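Local coordinates for amidohydrolase 3 domain-containing protein (Pyrococcus furiosus, PDB 3ICJ) that probably hydrolyses carbon-nitrogen bonds other than peptide bonds as a zinc-dependent member of the amidohydrolase family, its natural substrate being unknown, at residues N42-T47 / G90-P95; I350-V355 / L376-Q381; G369-A374 / L388-S393. All blocks are in the same frame, centred on the assembly; numbering follows the deposited sequence.

Contact 1 of 3, residues N42-T47 / G90-P95; sequences NGTIYT and GKFVMP
The Phe92 ring lies beside Thr44, pointing the same way from the sheet; Thr44 CB meets it obliquely, 3.5 Å from Phe92 CD1. A water sits over one face of this ring, set toward the rim; it bridges OG1 of Thr44 (2.6 Å) and O of Gly90, to which it donates. The other aromatic ring, that of Tyr46, has the carbonyl oxygen of Val93 at its edge, near the ring plane, 3.6 Å from CD2 of Tyr46, and its CE2 approaches Phe92 obliquely. The Tyr46 hydroxyl is hydrogen-bonded to Asp500. These side chains ride on two neighbouring parallel strands, 44-47 and 92-95, whose axes run 13° apart within a mixed sheet that strand 52-55 extends beyond the first and strand 494-497 beyond the second. Thr44 N donates to Lys91 O, Thr44 O accepts from Val93 N (2.8 Å), and Tyr46 N donates to Val93 O. Ahead of the strands, Gly90 N reaches Asn42 O at 2.8 Å. Gly43 comes so near Lys91 O that a side chain there would clash with it. On the face opposite Phe92, Ile45 straddles Val93: CG1 sits beside the Ile45 nitrogen (chi1 -57°) and CG2 anti to it, so both branches reach Val93 CB, CG1 at 3.7 Å. Pro95 CD packs 3.3 Å from Tyr46 O, a buried carbonyl oxygen for which the model offers no hydrogen-bond donor.

Contact 2 of 3, residues I350-V355 / L376-Q381; sequences IGDKAV and LVRDDQ
Asp352 and Arg378 form the salt bridge of this contact: NH2 of Arg378 meets OD2 of Asp352 at 2.9 Å on the anti side of the carboxylate, with the two planes 85° apart. OD2 lies near the guanidinium plane, at its edge. Beside them, Gln381 NE2 donates to Asp352 O (2.8 Å) and lies across Val355 CG1. Leu376 N is bonded to Ile350 O, so the loop leaving strand 370-371 is pinned just ahead of helix 352-365, whose N-cap is Gly351. Leu376 CB packs on the same carbonyl oxygen.

Asp380 joins the pair in a salt-bridge network where two helices begin, helices of what is probably the (beta/alpha)8 barrel expected of this family. Arg378 bends at chi3 (-49°), which turns NE and NH1 side-on to the carboxylate of Asp380, NH1 reaching the syn lone pair of OD1 at 3.0 Å. Gln381 OE1 accepts from Arg378 N (2.8 Å), so both ends of its amide are engaged, and its NE2 lies over one face of the guanidinium, toward the rim. Ser311 also bonds OD2 of Asp352, and Asp356 is a further partner of both Arg378 and Gln381. A methionine in place of Arg378 would probably leave the carboxylates of Asp352, Asp356 and Asp380 without their shared countercharge. With acidic groups gathered round one guanidinium, the arginine is likely to stay protonated and to ease their mutual repulsion.

Contact 3 of 3, residues G369-A374 / L388-S393; sequences GRIEHA and LKVRIS. With ZN (zinc ion), chain C.
Backbone hydrogen bonds join the segments as parallel strands, Arg370 beside Arg391, Ile371 beside Ile392 and Glu372 beside Ser393. Arg391 N donates to Gly369 O, Ile371 N to Arg391 O (2.7 Å), Ser393 N to Ile371 O and His373 N to Ser393 O (2.7 Å).

Among charged groups, Arg370 grips Glu372 side-on, NE to OE2 at 2.8 Å and NH2 to OE1. Ser393 CB lies against this pair, 3.4 Å from OE1 of Glu372, which also accepts from the zinc ligand His101. The Arg391 guanidinium has Arg370 CB and Gly369 C over one face; its NH2 is held by Ser368 O and Asp344.

Apolar contacts involve Ile371 and Ile392, which turn to the other face: Ile371 CG1 meets Val390 CG1 at 3.8 Å, and Ile392 CG2 meets Ala374 CB.

As metal ligand, His373 NE2 binds zinc at 2.4 Å, its ring set by chi1 (-46°, CG anti to the carbonyl carbon) and chi2 (-62°), while ND1 bonds Gln395; carboxylated Lys296 and His348 complete the protein ligands of this zinc.

The strands and helix 379-388 form a beta-alpha-beta unit, with strand 346-349 beside 370-371, strand 429-431 beside 391-394, and helix 352-365 packed on Ile371 and Val390.

In the fold
From the N terminus, contact 1 closes first, bringing residues 90-95 back beside 42-47 around an intervening region of strands and a helix. Strand 92-102, which begins there, runs on toward the zinc ligands His101 and His103, although contact 1 itself lies about 31 Å from contact 3, centre to centre. Much later, contacts 2 and 3 interlock: segment 369-374 lies within the loop closed by 350-355 and 376-381, whereas 388-393 follows it, so the two cross. They touch where Ile350 CG1 packs on His373 CB at 3.7 Å. Contact 2 ties together the starts of helices 352-365 and 379-388, and contact 3 pairs strands 370-371 and 391-394 beside the metal site.

Contact 1 of 3, residues N42-T47 / G90-P95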
loop_
_atom_site.group_PDB
_atom_site.type_symbol
_atom_site.label_atom_id
_atom_site.label_comp_id
_atom_site.label_asym_id
_atom_site.label_seq_id
_atom_site.Cartn_x
_atom_site.Cartn_y
_atom_site.Cartn_z
ATOM N N ASN A 42 -21.335 -20.660 -18.302
ATOM C CA ASN A 42 -22.432 -21.021 -17.373
ATOM C C ASN A 42 -22.316 -20.354 -15.969
ATOM O O ASN A 42 -22.529 -20.979 -14.924
ATOM C CB ASN A 42 -22.594 -22.561 -17.311
ATOM C CG ASN A 42 -23.863 -23.012 -16.594
ATOM O OD1 ASN A 42 -24.910 -22.368 -16.687
ATOM N ND2 ASN A 42 -23.771 -24.142 -15.883
ATOM N N GLY A 43 -21.955 -19.072 -15.967
ATOM C CA GLY A 43 -21.914 -18.288 -14.730
ATOM C C GLY A 43 -22.160 -16.819 -15.006
ATOM O O GLY A 43 -22.571 -16.455 -16.108
ATOM N N THR A 44 -21.926 -15.977 -14.000
ATOM C CA THR A 44 -22.125 -14.536 -14.138
ATOM C C THR A 44 -20.781 -13.840 -14.023
ATOM O O THR A 44 -20.142 -13.900 -12.977
ATOM C CB THR A 44 -23.063 -13.967 -13.063
ATOM O OG1 THR A 44 -24.332 -14.619 -13.123
ATOM C CG2 THR A 44 -23.267 -12.462 -13.256
ATOM N N ILE A 45 -20.369 -13.175 -15.098
ATOM C CA ILE A 45 -19.065 -12.506 -15.140
ATOM C C ILE A 45 -19.242 -10.986 -15.208
ATOM O O ILE A 45 -19.819 -10.464 -16.163
ATOM C CB ILE A 45 -18.210 -13.035 -16.316
ATOM C CG1 ILE A 45 -18.054 -14.556 -16.190
ATOM C CG2 ILE A 45 -16.809 -12.369 -16.317
ATOM C CD1 ILE A 45 -18.322 -15.336 -17.441
ATOM N N TYR A 46 -18.784 -10.285 -14.171
ATOM C CA TYR A 46 -18.713 -8.822 -14.230
ATOM C C TYR A 46 -17.480 -8.404 -15.021
ATOM O O TYR A 46 -16.362 -8.750 -14.670
ATOM C CB TYR A 46 -18.681 -8.181 -12.831
ATOM C CG TYR A 46 -19.976 -8.334 -12.072
ATOM C CD1 TYR A 46 -21.024 -7.424 -12.244
ATOM C CD2 TYR A 46 -20.157 -9.394 -11.195
ATOM C CE1 TYR A 46 -22.221 -7.573 -11.546
ATOM C CE2 TYR A 46 -21.331 -9.555 -10.488
ATOM C CZ TYR A 46 -22.365 -8.646 -10.679
ATOM O OH TYR A 46 -23.528 -8.808 -9.989
ATOM N N THR A 47 -17.699 -7.678 -16.107
ATOM C CA THR A 47 -16.585 -7.164 -16.880
ATOM C C THR A 47 -16.248 -5.736 -16.463
ATOM O O THR A 47 -15.174 -5.250 -16.777
ATOM C CB THR A 47 -16.881 -7.181 -18.373
ATOM O OG1 THR A 47 -18.050 -6.396 -18.624
ATOM C CG2 THR A 47 -17.087 -8.640 -18.868
ATOM N N GLY A 90 -22.930 -21.493 -12.221
ATOM C CA GLY A 90 -23.672 -20.405 -11.591
ATOM C C GLY A 90 -22.847 -19.477 -10.714
ATOM O O GLY A 90 -23.392 -18.533 -10.145
ATOM N N LYS A 91 -21.542 -19.735 -10.602
ATOM C CA LYS A 91 -20.652 -18.905 -9.789
ATOM C C LYS A 91 -20.407 -17.546 -10.430
ATOM O O LYS A 91 -20.708 -17.330 -11.612
ATOM C CB LYS A 91 -19.315 -19.603 -9.518
ATOM C CG LYS A 91 -19.381 -20.653 -8.413
ATOM C CD LYS A 91 -17.998 -21.256 -8.174
ATOM C CE LYS A 91 -18.086 -22.644 -7.574
ATOM N NZ LYS A 91 -18.617 -23.624 -8.568
ATOM N N PHE A 92 -19.850 -16.636 -9.645
ATOM C CA PHE A 92 -19.597 -15.268 -10.103
ATOM C C PHE A 92 -18.113 -15.006 -10.376
ATOM O O PHE A 92 -17.249 -15.508 -9.665
ATOM C CB PHE A 92 -20.159 -14.254 -9.100
ATOM C CG PHE A 92 -21.661 -14.353 -8.917
ATOM C CD1 PHE A 92 -22.518 -13.523 -9.638
ATOM C CD2 PHE A 92 -22.216 -15.283 -8.042
ATOM C CE1 PHE A 92 -23.911 -13.630 -9.494
ATOM C CE2 PHE A 92 -23.600 -15.387 -7.884
ATOM C CZ PHE A 92 -24.445 -14.555 -8.611
ATOM N N VAL A 93 -17.830 -14.252 -11.435
ATOM C CA VAL A 93 -16.466 -13.814 -11.737
ATOM C C VAL A 93 -16.428 -12.272 -11.678
ATOM O O VAL A 93 -17.418 -11.615 -11.993
ATOM C CB VAL A 93 -15.993 -14.343 -13.114
ATOM C CG1 VAL A 93 -14.582 -13.886 -13.446
ATOM C CG2 VAL A 93 -16.054 -15.881 -13.177
ATOM N N MET A 94 -15.294 -11.708 -11.266
ATOM C CA MET A 94 -15.082 -10.239 -11.329
ATOM C C MET A 94 -13.594 -9.925 -11.575
ATOM O O MET A 94 -12.736 -10.782 -11.303
ATOM C CB MET A 94 -15.611 -9.560 -10.032
ATOM C CG MET A 94 -14.794 -9.812 -8.721
ATOM S SD MET A 94 -15.275 -8.755 -7.296
ATOM C CE MET A 94 -14.247 -7.312 -7.612
ATOM N N PRO A 95 -13.268 -8.702 -12.074
ATOM C CA PRO A 95 -11.856 -8.329 -12.176
ATOM C C PRO A 95 -11.208 -8.427 -10.797
ATOM O O PRO A 95 -11.858 -8.102 -9.777
ATOM C CB PRO A 95 -11.909 -6.862 -12.645
ATOM C CG PRO A 95 -13.259 -6.730 -13.306
ATOM C CD PRO A 95 -14.158 -7.587 -12.468
HETATM O O HOH W 1 -24.597 -16.898 -11.955
#

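Contact 2 of 3, residues I350-V355 / L376-Q381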
loop_
_atom_site.group_PDB
_atom_site.type_symbol
_atom_site.label_atom_id
_atom_site.label_comp_id
_atom_site.label_asym_id
_atom_site.label_seq_id
_atom_site.Cartn_x
_atom_site.Cartn_y
_atom_site.Cartn_z
ATOM N N ILE A 350 -1.006 14.476 3.150
ATOM C CA ILE A 350 -2.089 14.176 4.097
ATOM C C ILE A 350 -2.797 15.444 4.561
ATOM O O ILE A 350 -4.028 15.561 4.431
ATOM C CB ILE A 350 -1.573 13.274 5.258
ATOM C CG1 ILE A 350 -1.266 11.880 4.688
ATOM C CG2 ILE A 350 -2.571 13.229 6.471
ATOM C CD1 ILE A 350 -0.977 10.769 5.745
ATOM N N GLY A 351 -2.024 16.404 5.064
ATOM C CA GLY A 351 -2.581 17.669 5.532
ATOM C C GLY A 351 -3.049 18.537 4.375
ATOM O O GLY A 351 -2.563 18.389 3.255
ATOM N N ASP A 352 -3.980 19.448 4.638
ATOM C CA ASP A 352 -4.524 20.307 3.567
ATOM C C ASP A 352 -3.472 21.201 2.910
ATOM O O ASP A 352 -3.531 21.465 1.701
ATOM C CB ASP A 352 -5.711 21.119 4.052
ATOM C CG ASP A 352 -5.317 22.210 5.022
ATOM O OD1 ASP A 352 -4.803 21.909 6.124
ATOM O OD2 ASP A 352 -5.529 23.390 4.690
ATOM N N LYS A 353 -2.487 21.628 3.691
ATOM C CA LYS A 353 -1.414 22.459 3.157
ATOM C C LYS A 353 -0.407 21.628 2.353
ATOM O O LYS A 353 0.140 22.097 1.355
ATOM C CB LYS A 353 -0.711 23.248 4.265
ATOM C CG LYS A 353 0.293 24.291 3.726
ATOM C CD LYS A 353 0.962 25.055 4.822
ATOM C CE LYS A 353 1.968 26.042 4.241
ATOM N NZ LYS A 353 2.844 26.567 5.313
ATOM N N ALA A 354 -0.174 20.386 2.778
ATOM C CA ALA A 354 0.642 19.467 1.990
ATOM C C ALA A 354 0.058 19.272 0.601
ATOM O O ALA A 354 0.806 19.225 -0.383
ATOM C CB ALA A 354 0.752 18.167 2.677
ATOM N N VAL A 355 -1.274 19.191 0.534
ATOM C CA VAL A 355 -2.008 19.054 -0.728
ATOM C C VAL A 355 -1.765 20.261 -1.651
ATOM O O VAL A 355 -1.571 20.088 -2.852
ATOM C CB VAL A 355 -3.527 18.802 -0.500
ATOM C CG1 VAL A 355 -4.291 18.938 -1.787
ATOM C CG2 VAL A 355 -3.767 17.407 0.066
ATOM N N LEU A 376 -6.942 15.303 3.852
ATOM C CA LEU A 376 -7.738 16.539 3.954
ATOM C C LEU A 376 -7.734 17.349 2.661
ATOM O O LEU A 376 -6.690 17.844 2.228
ATOM C CB LEU A 376 -7.244 17.407 5.113
ATOM C CG LEU A 376 -7.047 16.651 6.438
ATOM C CD1 LEU A 376 -6.352 17.523 7.467
ATOM C CD2 LEU A 376 -8.375 16.158 6.973
ATOM N N VAL A 377 -8.908 17.477 2.044
ATOM C CA VAL A 377 -9.055 18.289 0.835
ATOM C C VAL A 377 -10.131 19.345 1.064
ATOM O O VAL A 377 -11.289 19.027 1.384
ATOM C CB VAL A 377 -9.401 17.434 -0.416
ATOM C CG1 VAL A 377 -9.567 18.333 -1.637
ATOM C CG2 VAL A 377 -8.333 16.368 -0.669
ATOM N N ARG A 378 -9.736 20.602 0.927
ATOM C CA ARG A 378 -10.668 21.718 1.073
ATOM C C ARG A 378 -11.528 21.878 -0.193
ATOM O O ARG A 378 -11.100 21.500 -1.296
ATOM C CB ARG A 378 -9.908 23.018 1.360
ATOM C CG ARG A 378 -8.895 22.934 2.507
ATOM C CD ARG A 378 -8.229 24.296 2.808
ATOM N NE ARG A 378 -7.714 24.994 1.622
ATOM C CZ ARG A 378 -6.430 25.053 1.277
ATOM N NH1 ARG A 378 -6.082 25.700 0.180
ATOM N NH2 ARG A 378 -5.485 24.452 2.018
ATOM N N ASP A 379 -12.730 22.444 -0.021
ATOM C CA ASP A 379 -13.610 22.829 -1.133
ATOM C C ASP A 379 -12.882 23.640 -2.205
ATOM O O ASP A 379 -13.025 23.368 -3.400
ATOM C CB ASP A 379 -14.813 23.631 -0.622
ATOM C CG ASP A 379 -15.902 22.750 -0.020
ATOM O OD1 ASP A 379 -15.690 21.525 0.142
ATOM O OD2 ASP A 379 -16.979 23.285 0.296
ATOM N N ASP A 380 -12.063 24.594 -1.771
ATOM C CA ASP A 380 -11.323 25.441 -2.705
ATOM C C ASP A 380 -10.195 24.718 -3.461
ATOM O O ASP A 380 -9.669 25.254 -4.433
ATOM C CB ASP A 380 -10.822 26.728 -2.015
ATOM C CG ASP A 380 -9.756 26.468 -0.942
ATOM O OD1 ASP A 380 -8.667 25.965 -1.266
ATOM O OD2 ASP A 380 -9.984 26.817 0.230
ATOM N N GLN A 381 -9.830 23.511 -3.027
ATOM C CA GLN A 381 -8.788 22.751 -3.718
ATOM C C GLN A 381 -9.348 21.862 -4.819
ATOM O O GLN A 381 -8.604 21.422 -5.700
ATOM C CB GLN A 381 -7.990 21.897 -2.719
ATOM C CG GLN A 381 -7.101 22.711 -1.775
ATOM C CD GLN A 381 -6.502 21.853 -0.672
ATOM O OE1 GLN A 381 -7.182 21.009 -0.095
ATOM N NE2 GLN A 381 -5.219 22.036 -0.411
#

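Contact 3 of 3, residues G369-A374 / L388-S393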
loop_
_atom_site.group_PDB
_atom_site.type_symbol
_atom_site.label_atom_id
_atom_site.label_comp_id
_atom_site.label_asym_id
_atom_site.label_seq_id
_atom_site.Cartn_x
_atom_site.Cartn_y
_atom_site.Cartn_z
ATOM N N GLY A 369 0.618 14.328 -11.904
ATOM C CA GLY A 369 1.126 13.281 -11.035
ATOM C C GLY A 369 -0.003 12.632 -10.273
ATOM O O GLY A 369 -1.179 12.821 -10.598
ATOM N N ARG A 370 0.357 11.839 -9.271
ATOM C CA ARG A 370 -0.619 11.302 -8.378
ATOM C C ARG A 370 -0.328 11.721 -6.945
ATOM O O ARG A 370 0.828 11.965 -6.572
ATOM C CB ARG A 370 -0.782 9.756 -8.513
ATOM C CG ARG A 370 0.486 8.971 -8.467
ATOM C CD ARG A 370 0.243 7.466 -8.665
ATOM N NE ARG A 370 -0.210 6.825 -7.421
ATOM C CZ ARG A 370 -0.431 5.520 -7.282
ATOM N NH1 ARG A 370 -0.278 4.694 -8.315
ATOM N NH2 ARG A 370 -0.826 5.039 -6.109
ATOM N N ILE A 371 -1.394 11.782 -6.150
ATOM C CA ILE A 371 -1.297 12.086 -4.728
ATOM C C ILE A 371 -1.768 10.864 -3.933
ATOM O O ILE A 371 -2.834 10.305 -4.191
ATOM C CB ILE A 371 -2.108 13.393 -4.341
ATOM C CG1 ILE A 371 -1.438 14.633 -4.925
ATOM C CG2 ILE A 371 -2.250 13.541 -2.814
ATOM C CD1 ILE A 371 -2.295 15.916 -4.771
ATOM N N GLU A 372 -0.929 10.433 -2.997
ATOM C CA GLU A 372 -1.259 9.362 -2.082
ATOM C C GLU A 372 -1.909 9.985 -0.848
ATOM O O GLU A 372 -1.397 10.977 -0.305
ATOM C CB GLU A 372 0.016 8.621 -1.643
ATOM C CG GLU A 372 0.960 8.312 -2.800
ATOM C CD GLU A 372 0.234 7.609 -3.930
ATOM O OE1 GLU A 372 -0.256 6.487 -3.707
ATOM O OE2 GLU A 372 0.125 8.192 -5.032
ATOM N N HIS A 373 -3.012 9.369 -0.424
ATOM C CA HIS A 373 -3.849 9.738 0.745
ATOM C C HIS A 373 -4.849 10.855 0.475
ATOM O O HIS A 373 -6.062 10.617 0.558
ATOM C CB HIS A 373 -3.035 9.966 2.033
ATOM C CG HIS A 373 -2.009 8.901 2.281
ATOM N ND1 HIS A 373 -2.342 7.580 2.470
ATOM C CD2 HIS A 373 -0.656 8.953 2.302
ATOM C CE1 HIS A 373 -1.243 6.863 2.624
ATOM N NE2 HIS A 373 -0.206 7.674 2.525
ATOM N N ALA A 374 -4.335 12.056 0.174
ATOM C CA ALA A 374 -5.144 13.281 0.057
ATOM C C ALA A 374 -6.191 13.367 1.180
ATOM O O ALA A 374 -7.376 13.607 0.919
ATOM C CB ALA A 374 -5.816 13.354 -1.336
ATOM N N LEU A 388 -6.195 19.944 -13.129
ATOM C CA LEU A 388 -4.885 19.324 -13.319
ATOM C C LEU A 388 -4.969 17.802 -13.512
ATOM O O LEU A 388 -3.939 17.164 -13.774
ATOM C CB LEU A 388 -3.985 19.618 -12.111
ATOM C CG LEU A 388 -3.496 21.043 -11.839
ATOM C CD1 LEU A 388 -2.849 21.098 -10.457
ATOM C CD2 LEU A 388 -2.548 21.531 -12.951
ATOM N N LYS A 389 -6.174 17.235 -13.343
ATOM C CA LYS A 389 -6.435 15.775 -13.503
ATOM C C LYS A 389 -5.485 14.916 -12.651
ATOM O O LYS A 389 -5.003 13.860 -13.094
ATOM C CB LYS A 389 -6.366 15.349 -14.986
ATOM C CG LYS A 389 -7.223 16.183 -15.964
ATOM C CD LYS A 389 -6.941 15.765 -17.413
ATOM C CE LYS A 389 -7.990 16.307 -18.380
ATOM N NZ LYS A 389 -7.706 17.705 -18.779
ATOM N N VAL A 390 -5.222 15.378 -11.426
ATOM C CA VAL A 390 -4.353 14.660 -10.486
ATOM C C VAL A 390 -5.018 13.353 -10.068
ATOM O O VAL A 390 -6.186 13.337 -9.658
ATOM C CB VAL A 390 -4.067 15.490 -9.215
ATOM C CG1 VAL A 390 -3.015 14.788 -8.339
ATOM C CG2 VAL A 390 -3.595 16.894 -9.587
ATOM N N ARG A 391 -4.273 12.261 -10.177
ATOM C CA ARG A 391 -4.765 10.958 -9.767
ATOM C C ARG A 391 -4.568 10.835 -8.265
ATOM O O ARG A 391 -3.611 11.387 -7.721
ATOM C CB ARG A 391 -4.018 9.872 -10.519
ATOM C CG ARG A 391 -4.351 9.850 -12.021
ATOM C CD ARG A 391 -3.276 9.160 -12.835
ATOM N NE ARG A 391 -2.082 9.986 -13.033
ATOM C CZ ARG A 391 -0.842 9.644 -12.675
ATOM N NH1 ARG A 391 -0.598 8.470 -12.117
ATOM N NH2 ARG A 391 0.176 10.472 -12.901
ATOM N N ILE A 392 -5.484 10.146 -7.591
ATOM C CA ILE A 392 -5.473 10.066 -6.127
ATOM C C ILE A 392 -5.626 8.609 -5.676
ATOM O O ILE A 392 -6.480 7.885 -6.159
ATOM C CB ILE A 392 -6.590 10.939 -5.476
ATOM C CG1 ILE A 392 -6.314 12.437 -5.715
ATOM C CG2 ILE A 392 -6.672 10.681 -3.971
ATOM C CD1 ILE A 392 -7.523 13.339 -5.453
ATOM N N SER A 393 -4.751 8.186 -4.777
ATOM C CA SER A 393 -4.896 6.900 -4.127
ATOM C C SER A 393 -5.338 7.110 -2.672
ATOM O O SER A 393 -4.607 7.710 -1.874
ATOM C CB SER A 393 -3.588 6.130 -4.184
ATOM O OG SER A 393 -3.843 4.755 -3.980
HETATM ZN ZN ZN C . 2.175 7.761 2.779
#